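Local coordinates for fatty acid-binding protein 2 (Manduca sexta, PDB 1MDC), which binds a single fatty acid molecule in the interior of its beta-barrel and probably carries such lipids through the cytoplasm, at residues A[17-20]-A[21-24]. Sequence-based numbering, arbitrary orientation.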
ATOM      1  N   ASP A  17     -12.413  -4.172   4.198  1.00  8.59           N
ATOM      2  CA  ASP A  17     -13.491  -3.224   4.429  1.00 14.19           C
ATOM      3  C   ASP A  17     -13.440  -2.667   5.855  1.00  6.12           C
ATOM      4  O   ASP A  17     -13.689  -1.496   6.133  1.00 13.01           O
ATOM      5  CB  ASP A  17     -14.819  -3.961   4.164  1.00 17.35           C
ATOM      6  CG  ASP A  17     -16.044  -3.066   4.362  1.00 41.67           C
ATOM      7  OD1 ASP A  17     -16.393  -2.427   3.278  1.00 49.63           O
ATOM      8  OD2 ASP A  17     -16.670  -2.950   5.404  1.00100.00           O
ATOM      9  N   GLY A  18     -13.095  -3.540   6.791  1.00 10.65           N
ATOM     10  CA  GLY A  18     -12.991  -3.190   8.197  1.00  9.04           C
ATOM     11  C   GLY A  18     -11.934  -2.170   8.410  1.00  9.37           C
ATOM     12  O   GLY A  18     -12.104  -1.208   9.154  1.00  8.91           O
ATOM     13  N   PHE A  19     -10.818  -2.378   7.734  1.00  8.37           N
ATOM     14  CA  PHE A  19      -9.754  -1.419   7.870  1.00  8.06           C
ATOM     15  C   PHE A  19     -10.176  -0.058   7.285  1.00  6.66           C
ATOM     16  O   PHE A  19      -9.875   0.977   7.859  1.00  8.82           O
ATOM     17  CB  PHE A  19      -8.447  -1.865   7.067  1.00  4.21           C
ATOM     18  CG  PHE A  19      -7.503  -0.721   6.833  1.00 10.12           C
ATOM     19  CD1 PHE A  19      -6.742  -0.194   7.871  1.00 10.85           C
ATOM     20  CD2 PHE A  19      -7.374  -0.175   5.570  1.00 12.99           C
ATOM     21  CE1 PHE A  19      -5.865   0.861   7.650  1.00 21.21           C
ATOM     22  CE2 PHE A  19      -6.502   0.910   5.337  1.00 14.94           C
ATOM     23  CZ  PHE A  19      -5.750   1.420   6.363  1.00 13.03           C
ATOM     24  N   LEU A  20     -10.846  -0.034   6.131  1.00  8.06           N
ATOM     25  CA  LEU A  20     -11.231   1.245   5.541  1.00  8.49           C
ATOM     26  C   LEU A  20     -12.234   2.001   6.398  1.00  9.66           C
ATOM     27  O   LEU A  20     -12.244   3.236   6.433  1.00 13.95           O
ATOM     28  CB  LEU A  20     -11.780   1.023   4.174  1.00  9.59           C
ATOM     29  CG  LEU A  20     -10.710   0.474   3.211  1.00  8.74           C
ATOM     30  CD1 LEU A  20     -11.372   0.040   1.941  1.00 12.42           C
ATOM     31  CD2 LEU A  20      -9.687   1.526   2.867  1.00  8.81           C
ATOM     32  N   LYS A  21     -13.082   1.251   7.102  1.00 10.15           N
ATOM     33  CA  LYS A  21     -14.076   1.883   7.973  1.00  7.15           C
ATOM     34  C   LYS A  21     -13.361   2.607   9.100  1.00 10.01           C
ATOM     35  O   LYS A  21     -13.677   3.714   9.496  1.00 16.37           O
ATOM     36  CB  LYS A  21     -15.141   0.931   8.547  1.00 13.50           C
ATOM     37  CG  LYS A  21     -16.134   0.467   7.471  1.00 10.95           C
ATOM     38  CD  LYS A  21     -16.920  -0.734   7.984  1.00 20.33           C
ATOM     39  CE  LYS A  21     -18.124  -1.106   7.179  1.00 79.18           C
ATOM     40  NZ  LYS A  21     -18.385  -2.546   7.317  1.00 82.63           N
ATOM     41  N   SER A  22     -12.349   1.967   9.625  1.00 11.95           N
ATOM     42  CA  SER A  22     -11.578   2.538  10.705  1.00  6.66           C
ATOM     43  C   SER A  22     -10.835   3.778  10.273  1.00  9.73           C
ATOM     44  O   SER A  22     -10.317   4.528  11.107  1.00  9.34           O
ATOM     45  CB  SER A  22     -10.601   1.478  11.245  1.00 15.23           C
ATOM     46  OG  SER A  22      -9.340   1.528  10.487  1.00 14.59           O
ATOM     47  N   ALA A  23     -10.786   3.978   8.958  1.00 12.36           N
ATOM     48  CA  ALA A  23     -10.100   5.135   8.425  1.00 12.38           C
ATOM     49  C   ALA A  23     -11.045   6.323   8.208  1.00 16.98           C
ATOM     50  O   ALA A  23     -10.626   7.429   7.818  1.00 15.77           O
ATOM     51  CB  ALA A  23      -9.200   4.807   7.242  1.00  9.79           C
ATOM     52  N   GLY A  24     -12.336   6.092   8.466  1.00 13.40           N
ATOM     53  CA  GLY A  24     -13.334   7.141   8.312  1.00  8.97           C
ATOM     54  C   GLY A  24     -13.569   7.578   6.865  1.00 15.69           C
ATOM     55  O   GLY A  24     -13.959   8.720   6.602  1.00 16.67           O
TER
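Ser22 OG, in the helix-turn-helix lid on this fatty acid-binding protein barrel, is gripped twice: it donates to Phe19 O at 2.7 Å and is also hydrogen-bonded to the hydroxyl of Ser119 on strand 112-119. Its chi1 of 88° sets OG between the backbone N and the carbonyl carbon, and from there the hydroxyl folds back over the last turn. The ring of Phe19 lies beside this hydroxyl, with Phe19 CD1 4.1 Å from Ser22 OG, and goes on inward to Trp122, Ala126 and the bound palmitic acid, while Leu20 packs on Ile30, Leu33 and Val34 of the second helix.

Lys21 reaches back one turn to Asp17. Its chain is extended beyond CG, crosses the aspartate at a slant and passes Asp17 O, with CG 3.4 Å from that oxygen, before NZ makes a salt bridge to Asp17 OD2 at 2.6 Å. Replacing Asp17 by an alanine removes the carboxylate and would probably leave the Lys21 ammonium without its charged mate and its chain freer to turn. In the backbone, Lys21 N also bonds to Asp17 O (3.0 Å) and Ser22 N to Gly18 O (3.2 Å).

A Schellman motif ends the helix at Gly24, whose phi is positive (68°). Gly24 N bonds to Lys21 O at 2.9 Å, closing a type I turn. Separately, Ala23 N hydrogen-bonds to Leu20 O at 3.0 Å, approaching from above the carbonyl plane.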